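Local structure of AxyAgu115A (6NPS) at the interface of chains A and B. The protein removes alpha-linked glucuronic acid side groups from glucuronoxylans by hydrolysis, as a family GH115 alpha-glucuronidase acting in coordination with alpha-arabinofuranosidases. Residues are numbered along the deposited sequence; one frame, centred on the assembly and turned at random. Chains: chain A/B, AxyAgu115A.

Contact 1: the interface of chains A and B. Residues chain A 598, 659-661; chain B 613, 650-652.
B:Asn652 meets A:Asn598 and A:Leu659 with both its backbone and its side chain, in a loop-against-loop patch between two copies of this GH115 alpha-glucuronidase. Its backbone N donates to OD1 of the A:Asn598 amide at 3.1 Å, standing above the carbonyl plane. Its side-chain ND2 gives a nearly straight bond, 177° at the hydrogen, to the main-chain O of A:Leu659 at 2.9 Å. That acceptor lies in the B:Asn652 amide plane, whereas ND2 sits well above the plane of the A:Leu659 carbonyl. ND2 is also 2.9 Å from A:Pro660 O, but its N-H does not point there and no bond is formed. The side-chain amides of A:Asn598 and B:Asn652 are turned 62° apart.

Beside this polar core, CD2 of B:Leu613, on helix 601-629, packs 3.7 Å from CB of A:Leu659, the two side chains running past each other in opposite directions. On the other flank, CB of A:Asn598 rests against the aliphatic CG of B:Lys651.

Within chain A, A:Asn598 ND2 donates to A:Leu659 O at 2.9 Å, from the face opposite to B:Asn652 ND2. This bond probably holds the amide's rotation, with OD1 turned to chain B. With chi1 -76°, B:Asn652 carries CG beside its own backbone N, anti to the carbonyl carbon.

Contact 2: the interface of chains A and B. Residues chain A 638, 649-650; chain B 661, 663, 665.
The guanidinium of B:Arg665 points end-on at the main-chain carbonyl of A:Asn650, and this approach organises a loop-to-loop patch of the dimer in the crystal. NH1 and NH2 both donate to A:Asn650 O, at 2.9 Å and 3.0 Å respectively. The oxygen lies practically in the guanidinium plane, so the arginine forks evenly about one acceptor, although each bond is bent, with 146° at the hydrogen for NH1. The pair probably holds the guanidinium's end at this oxygen.

The side chains of A:Asn650 and B:Arg665 cross at about a right angle, with amide and guanidinium planes 35° apart. OD1 of A:Asn650 comes to 2.8 Å from NH1, yet the N-H is directed away from it, and the pair is not a hydrogen bond. A chi1 of 68° places the A:Asn650 amide between its own backbone N and carbonyl carbon. From there ND2 makes a weak bond to the A:Glu638 carboxylate.

CG2 of B:Val661 covers one face of the guanidinium toward its rim; the backbone N of A:Glu649 lies over the opposite face.

A:Glu638 and B:Lys663 run past each other in opposite senses, touching through carbon. The extended lysine carries its ammonium beyond the carboxylate, and any attraction between the opposite charges is probably long-range: NZ of B:Lys663 stays 5.2 Å from OE2 of A:Glu638, while its CE packs 3.8 Å from CG of A:Glu638.

Contact 3: the interface of chains A and B. Residues chain A 644-646, 648-649; chain B 680, 683.
B:His683 inserts its imidazole among A:His644, A:Trp645, A:Asn646 and A:Asp648, forming the tightly packed part of this interface between loops, with 102 Å² of its surface hidden. The two histidine side chains arrive from opposite directions and stack face to face, ring centroids 3.7 Å apart and planes 12° from parallel. ND1 of B:His683 sits over the centre of the A:His644 ring, while CG of A:His644 lies toward the rim of the B:His683 ring. With chi1 -49°, B:His683 carries CG anti to its carbonyl carbon, which brings the ring over A:His644.

At the edge of the inserted ring, NE2 donates to OD1 of A:Asn646 at 2.9 Å. The bond is fairly straight, 163° at the hydrogen, with the acceptor near the ring plane. CB of A:Asp648 packs 3.6 Å from CD2 of B:His683, and NE1 and CD1 of A:Trp645 give a slighter contact to CE1 of B:His683, which stands off the indole plane.

Replacing A:His644 by alanine is likely to leave one face of the B:His683 ring without its stacking partner and the A:Glu649 carboxylate without this N-H.

CG of A:Asp648 lies 3.6 Å from CB of B:Ser680, but OD2 and OG are modelled too close to carry a bond.

A:Glu649 is the loose side, with 13 Å² hidden and OE1 4.4 Å from B:His683 CB. That OE1 accepts from A:His644 NE2 at 2.9 Å, close to the imidazole plane.

Contact 1: the interface of chains A and B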
ATOM      1  N   ASN A 598      -7.029  12.313  -0.089  1.00 27.40           N
ATOM      2  CA  ASN A 598      -6.776  13.571   0.630  1.00 30.80           C
ATOM      3  C   ASN A 598      -8.088  14.162   1.159  1.00 29.48           C
ATOM      4  O   ASN A 598      -8.278  15.393   1.150  1.00 28.25           O
ATOM      5  CB  ASN A 598      -6.077  14.610  -0.250  1.00 28.38           C
ATOM      6  CG  ASN A 598      -5.106  15.562   0.526  1.00 32.65           C
ATOM      7  OD1 ASN A 598      -3.918  15.292   0.511  1.00 38.57           O
ATOM      8  ND2 ASN A 598      -5.590  16.619   1.183  1.00 34.70           N
ATOM      9  N   LEU A 659      -3.461  16.029   5.256  1.00 30.21           N
ATOM     10  CA  LEU A 659      -3.113  17.432   5.359  1.00 31.41           C
ATOM     11  C   LEU A 659      -3.866  18.164   4.243  1.00 38.67           C
ATOM     12  O   LEU A 659      -3.722  17.792   3.061  1.00 34.74           O
ATOM     13  CB  LEU A 659      -1.595  17.643   5.226  1.00 34.13           C
ATOM     14  CG  LEU A 659      -0.769  16.888   6.308  1.00 36.48           C
ATOM     15  CD1 LEU A 659       0.748  16.849   6.016  1.00 39.06           C
ATOM     16  CD2 LEU A 659      -1.024  17.528   7.656  1.00 38.98           C
ATOM     17  N   PRO A 660      -4.673  19.186   4.555  1.00 41.71           N
ATOM     18  CA  PRO A 660      -5.502  19.835   3.509  1.00 40.66           C
ATOM     19  C   PRO A 660      -4.676  20.387   2.365  1.00 32.84           C
ATOM     20  O   PRO A 660      -3.608  20.932   2.565  1.00 34.89           O
ATOM     21  CB  PRO A 660      -6.199  20.980   4.254  1.00 44.69           C
ATOM     22  CG  PRO A 660      -5.840  20.826   5.702  1.00 52.46           C
ATOM     23  CD  PRO A 660      -4.670  19.906   5.838  1.00 44.57           C
ATOM     24  N   VAL A 661      -5.223  20.326   1.152  1.00 32.60           N
ATOM     25  CA  VAL A 661      -4.544  20.981   0.040  1.00 33.61           C
ATOM     26  C   VAL A 661      -4.923  22.463   0.006  1.00 40.64           C
ATOM     27  O   VAL A 661      -5.835  22.903   0.710  1.00 40.52           O
ATOM     28  CB  VAL A 661      -4.888  20.305  -1.301  1.00 35.03           C
ATOM     29  CG1 VAL A 661      -4.416  18.827  -1.278  1.00 40.16           C
ATOM     30  CG2 VAL A 661      -6.401  20.411  -1.568  1.00 35.24           C
TER
ATOM     31  N   LEU B 613       5.675  20.673   5.640  1.00 29.59           N
ATOM     32  CA  LEU B 613       4.597  21.232   4.837  1.00 28.44           C
ATOM     33  C   LEU B 613       4.287  22.656   5.266  1.00 33.81           C
ATOM     34  O   LEU B 613       4.090  23.533   4.423  1.00 34.15           O
ATOM     35  CB  LEU B 613       3.357  20.330   4.921  1.00 31.50           C
ATOM     36  CG  LEU B 613       2.266  20.802   3.955  1.00 37.26           C
ATOM     37  CD1 LEU B 613       2.729  20.615   2.523  1.00 36.08           C
ATOM     38  CD2 LEU B 613       0.968  20.085   4.187  1.00 34.60           C
ATOM     39  N   ASN B 650      -3.666  16.941  -7.304  1.00 23.41           N
ATOM     40  CA  ASN B 650      -2.446  16.620  -6.568  1.00 27.77           C
ATOM     41  C   ASN B 650      -2.781  16.446  -5.094  1.00 29.42           C
ATOM     42  O   ASN B 650      -3.842  16.885  -4.605  1.00 27.98           O
ATOM     43  CB  ASN B 650      -1.352  17.675  -6.781  1.00 26.92           C
ATOM     44  CG  ASN B 650      -1.730  19.042  -6.212  1.00 35.92           C
ATOM     45  OD1 ASN B 650      -2.856  19.481  -6.342  1.00 35.07           O
ATOM     46  ND2 ASN B 650      -0.773  19.712  -5.585  1.00 40.29           N
ATOM     47  N   LYS B 651      -1.899  15.747  -4.393  1.00 26.24           N
ATOM     48  CA  LYS B 651      -2.184  15.335  -3.019  1.00 32.54           C
ATOM     49  C   LYS B 651      -0.968  15.555  -2.141  1.00 31.71           C
ATOM     50  O   LYS B 651       0.163  15.369  -2.586  1.00 32.77           O
ATOM     51  CB  LYS B 651      -2.627  13.864  -2.969  1.00 26.98           C
ATOM     52  CG  LYS B 651      -4.110  13.701  -3.478  1.00 34.53           C
ATOM     53  CD  LYS B 651      -4.434  12.239  -3.784  1.00 33.59           C
ATOM     54  CE  LYS B 651      -5.770  12.140  -4.536  1.00 35.70           C
ATOM     55  NZ  LYS B 651      -5.626  12.430  -6.006  1.00 36.83           N
ATOM     56  N   ASN B 652      -1.210  15.942  -0.891  1.00 30.29           N
ATOM     57  CA  ASN B 652      -0.158  16.087   0.110  1.00 25.71           C
ATOM     58  C   ASN B 652       0.267  14.711   0.638  1.00 32.40           C
ATOM     59  O   ASN B 652      -0.418  13.708   0.388  1.00 27.19           O
ATOM     60  CB  ASN B 652      -0.675  16.943   1.256  1.00 29.20           C
ATOM     61  CG  ASN B 652      -0.714  18.394   0.891  1.00 32.51           C
ATOM     62  OD1 ASN B 652       0.148  18.869   0.147  1.00 29.75           O
ATOM     63  ND2 ASN B 652      -1.708  19.105   1.388  1.00 29.44           N
TER

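Contact 2: the interface of chains A and B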
ATOM      1  N   GLU A 638      -3.939 -12.322  23.007  1.00 38.87           N
ATOM      2  CA  GLU A 638      -3.762 -11.384  21.900  1.00 39.38           C
ATOM      3  C   GLU A 638      -4.690 -11.784  20.780  1.00 40.39           C
ATOM      4  O   GLU A 638      -4.777 -12.963  20.428  1.00 37.25           O
ATOM      5  CB  GLU A 638      -2.321 -11.394  21.376  1.00 43.28           C
ATOM      6  CG  GLU A 638      -1.314 -10.730  22.283  1.00 54.63           C
ATOM      7  CD  GLU A 638      -1.642  -9.269  22.515  1.00 65.53           C
ATOM      8  OE1 GLU A 638      -1.920  -8.558  21.526  1.00 62.77           O
ATOM      9  OE2 GLU A 638      -1.639  -8.842  23.689  1.00 70.86           O
ATOM     10  N   GLU A 649       4.382 -10.805  16.376  1.00 36.82           N
ATOM     11  CA  GLU A 649       4.473  -9.654  15.473  1.00 33.51           C
ATOM     12  C   GLU A 649       3.099  -9.130  15.062  1.00 28.09           C
ATOM     13  O   GLU A 649       2.973  -8.450  14.034  1.00 32.18           O
ATOM     14  CB  GLU A 649       5.321  -9.980  14.245  1.00 39.97           C
ATOM     15  CG  GLU A 649       6.778 -10.243  14.680  1.00 56.41           C
ATOM     16  CD  GLU A 649       7.716 -10.717  13.578  1.00 75.64           C
ATOM     17  OE1 GLU A 649       7.307 -11.548  12.741  1.00 80.35           O
ATOM     18  OE2 GLU A 649       8.893 -10.284  13.584  1.00 82.33           O
ATOM     19  N   ASN A 650       2.061  -9.371  15.863  1.00 25.76           N
ATOM     20  CA  ASN A 650       0.768  -8.859  15.421  1.00 25.16           C
ATOM     21  C   ASN A 650       0.768  -7.344  15.536  1.00 29.59           C
ATOM     22  O   ASN A 650       1.620  -6.744  16.218  1.00 30.63           O
ATOM     23  CB  ASN A 650      -0.392  -9.461  16.220  1.00 29.95           C
ATOM     24  CG  ASN A 650      -0.397  -9.004  17.683  1.00 37.59           C
ATOM     25  OD1 ASN A 650       0.631  -9.006  18.331  1.00 38.75           O
ATOM     26  ND2 ASN A 650      -1.574  -8.651  18.206  1.00 39.47           N
TER
ATOM     27  N   VAL B 661       1.207  -1.520  20.752  1.00 32.91           N
ATOM     28  CA  VAL B 661       0.660  -2.844  21.076  1.00 35.60           C
ATOM     29  C   VAL B 661       0.774  -3.105  22.578  1.00 40.75           C
ATOM     30  O   VAL B 661       1.401  -2.333  23.312  1.00 42.02           O
ATOM     31  CB  VAL B 661       1.367  -3.961  20.280  1.00 38.17           C
ATOM     32  CG1 VAL B 661       1.156  -3.756  18.777  1.00 37.88           C
ATOM     33  CG2 VAL B 661       2.852  -3.973  20.622  1.00 39.63           C
ATOM     34  N   LYS B 663       2.098  -5.998  24.237  1.00 48.88           N
ATOM     35  CA  LYS B 663       3.223  -6.632  24.939  1.00 46.81           C
ATOM     36  C   LYS B 663       4.518  -5.846  24.769  1.00 43.82           C
ATOM     37  O   LYS B 663       4.710  -5.177  23.748  1.00 40.96           O
ATOM     38  CB  LYS B 663       3.439  -8.045  24.419  1.00 50.88           C
ATOM     39  CG  LYS B 663       2.474  -9.034  24.996  1.00 58.26           C
ATOM     40  CD  LYS B 663       2.752 -10.413  24.475  1.00 65.99           C
ATOM     41  CE  LYS B 663       1.539 -11.293  24.749  1.00 74.75           C
ATOM     42  NZ  LYS B 663       1.795 -12.723  24.451  1.00 79.41           N
ATOM     43  N   ARG B 665       7.362  -5.699  23.370  1.00 38.95           N
ATOM     44  CA  ARG B 665       8.099  -6.266  22.260  1.00 37.66           C
ATOM     45  C   ARG B 665       9.105  -5.255  21.724  1.00 34.98           C
ATOM     46  O   ARG B 665       8.923  -4.037  21.846  1.00 37.28           O
ATOM     47  CB  ARG B 665       7.128  -6.680  21.139  1.00 36.83           C
ATOM     48  CG  ARG B 665       6.032  -7.637  21.628  1.00 40.38           C
ATOM     49  CD  ARG B 665       4.709  -7.547  20.810  1.00 40.00           C
ATOM     50  NE  ARG B 665       4.993  -7.195  19.427  1.00 41.63           N
ATOM     51  CZ  ARG B 665       4.074  -7.066  18.485  1.00 39.34           C
ATOM     52  NH1 ARG B 665       2.798  -7.261  18.827  1.00 34.62           N
ATOM     53  NH2 ARG B 665       4.431  -6.689  17.247  1.00 34.75           N
TER

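Contact 3: the interface of chains A and B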
ATOM      1  N   HIS A 644       0.767 -13.568  11.319  1.00 31.56           N
ATOM      2  CA  HIS A 644       1.173 -14.954  11.218  1.00 32.12           C
ATOM      3  C   HIS A 644       0.055 -15.838  11.733  1.00 33.55           C
ATOM      4  O   HIS A 644      -1.028 -15.373  12.101  1.00 31.16           O
ATOM      5  CB  HIS A 644       2.438 -15.219  12.036  1.00 28.59           C
ATOM      6  CG  HIS A 644       3.622 -14.434  11.550  1.00 32.32           C
ATOM      7  ND1 HIS A 644       4.115 -14.568  10.267  1.00 35.23           N
ATOM      8  CD2 HIS A 644       4.412 -13.519  12.169  1.00 36.90           C
ATOM      9  CE1 HIS A 644       5.174 -13.785  10.121  1.00 39.36           C
ATOM     10  NE2 HIS A 644       5.377 -13.139  11.260  1.00 38.59           N
ATOM     11  N   TRP A 645       0.342 -17.139  11.799  1.00 32.44           N
ATOM     12  CA  TRP A 645      -0.680 -18.039  12.300  1.00 32.67           C
ATOM     13  C   TRP A 645      -0.900 -17.804  13.781  1.00 32.90           C
ATOM     14  O   TRP A 645      -2.018 -17.981  14.277  1.00 31.71           O
ATOM     15  CB  TRP A 645      -0.251 -19.476  12.003  1.00 30.53           C
ATOM     16  CG  TRP A 645       0.944 -19.912  12.709  1.00 31.81           C
ATOM     17  CD1 TRP A 645       2.251 -19.837  12.280  1.00 33.91           C
ATOM     18  CD2 TRP A 645       0.975 -20.530  14.002  1.00 32.15           C
ATOM     19  NE1 TRP A 645       3.071 -20.381  13.230  1.00 34.83           N
ATOM     20  CE2 TRP A 645       2.316 -20.822  14.290  1.00 33.65           C
ATOM     21  CE3 TRP A 645      -0.022 -20.887  14.934  1.00 36.13           C
ATOM     22  CZ2 TRP A 645       2.709 -21.430  15.495  1.00 38.24           C
ATOM     23  CZ3 TRP A 645       0.351 -21.494  16.109  1.00 36.18           C
ATOM     24  CH2 TRP A 645       1.717 -21.760  16.387  1.00 39.51           C
ATOM     25  N   ASN A 646       0.157 -17.395  14.499  1.00 30.89           N
ATOM     26  CA  ASN A 646       0.070 -17.076  15.917  1.00 25.51           C
ATOM     27  C   ASN A 646       0.255 -15.567  16.107  1.00 27.88           C
ATOM     28  O   ASN A 646       0.380 -14.795  15.144  1.00 31.64           O
ATOM     29  CB  ASN A 646       1.076 -17.902  16.720  1.00 27.78           C
ATOM     30  CG  ASN A 646       2.511 -17.551  16.376  1.00 37.04           C
ATOM     31  OD1 ASN A 646       2.745 -16.862  15.395  1.00 36.96           O
ATOM     32  ND2 ASN A 646       3.472 -18.031  17.166  1.00 39.25           N
ATOM     33  N   ASP A 648       2.662 -13.747  17.231  1.00 35.47           N
ATOM     34  CA  ASP A 648       3.949 -13.097  17.042  1.00 32.95           C
ATOM     35  C   ASP A 648       3.842 -11.970  16.019  1.00 35.81           C
ATOM     36  O   ASP A 648       3.317 -12.164  14.923  1.00 33.68           O
ATOM     37  CB  ASP A 648       5.000 -14.096  16.579  1.00 40.06           C
ATOM     38  CG  ASP A 648       5.235 -15.185  17.606  1.00 47.20           C
ATOM     39  OD1 ASP A 648       4.901 -14.959  18.792  1.00 51.74           O
ATOM     40  OD2 ASP A 648       5.731 -16.260  17.227  1.00 54.08           O
ATOM     41  N   GLU A 649       4.382 -10.805  16.376  1.00 36.82           N
ATOM     42  CA  GLU A 649       4.473  -9.654  15.473  1.00 33.51           C
ATOM     43  C   GLU A 649       3.099  -9.130  15.062  1.00 28.09           C
ATOM     44  O   GLU A 649       2.973  -8.450  14.034  1.00 32.18           O
ATOM     45  CB  GLU A 649       5.321  -9.980  14.245  1.00 39.97           C
ATOM     46  CG  GLU A 649       6.778 -10.243  14.680  1.00 56.41           C
ATOM     47  CD  GLU A 649       7.716 -10.717  13.578  1.00 75.64           C
ATOM     48  OE1 GLU A 649       7.307 -11.548  12.741  1.00 80.35           O
ATOM     49  OE2 GLU A 649       8.893 -10.284  13.584  1.00 82.33           O
TER
ATOM     50  N   SER B 680      10.992 -14.090  17.449  1.00 36.94           N
ATOM     51  CA  SER B 680      10.160 -15.225  17.791  1.00 39.14           C
ATOM     52  C   SER B 680      10.833 -16.518  17.318  1.00 38.07           C
ATOM     53  O   SER B 680      11.358 -16.565  16.200  1.00 42.19           O
ATOM     54  CB  SER B 680       8.755 -15.087  17.118  1.00 42.97           C
ATOM     55  OG  SER B 680       8.121 -16.367  17.082  1.00 49.23           O
ATOM     56  N   HIS B 683       9.339 -17.702  13.706  1.00 39.84           N
ATOM     57  CA  HIS B 683       9.496 -16.957  12.460  1.00 36.40           C
ATOM     58  C   HIS B 683      10.968 -16.574  12.307  1.00 39.21           C
ATOM     59  O   HIS B 683      11.855 -17.204  12.891  1.00 42.27           O
ATOM     60  CB  HIS B 683       8.485 -15.793  12.455  1.00 37.86           C
ATOM     61  CG  HIS B 683       7.099 -16.249  12.822  1.00 36.82           C
ATOM     62  ND1 HIS B 683       6.302 -16.952  11.947  1.00 41.95           N
ATOM     63  CD2 HIS B 683       6.420 -16.202  13.993  1.00 38.94           C
ATOM     64  CE1 HIS B 683       5.169 -17.289  12.550  1.00 41.56           C
ATOM     65  NE2 HIS B 683       5.211 -16.833  13.790  1.00 39.99           N
TER

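Contacts 2 and 3 are neighbours, their C-alpha centres about 9 Å apart, and share A:Glu649, so the A-chain stretch 644-650 meets two separate parts of chain B. Contact 1 lies about 32 Å from contact 2 and 36 Å from contact 3, measured between the same centres. It uses the same regions with the chains exchanged: Asn650 and Val661 occur in both contacts 1 and 2, on opposite chains. The two-fold symmetry gives every contact a twin, spreading the anchoring points along the interface. Such reciprocal loop contacts would suit a stable dimer, although the structure alone does not show the oligomeric state in solution.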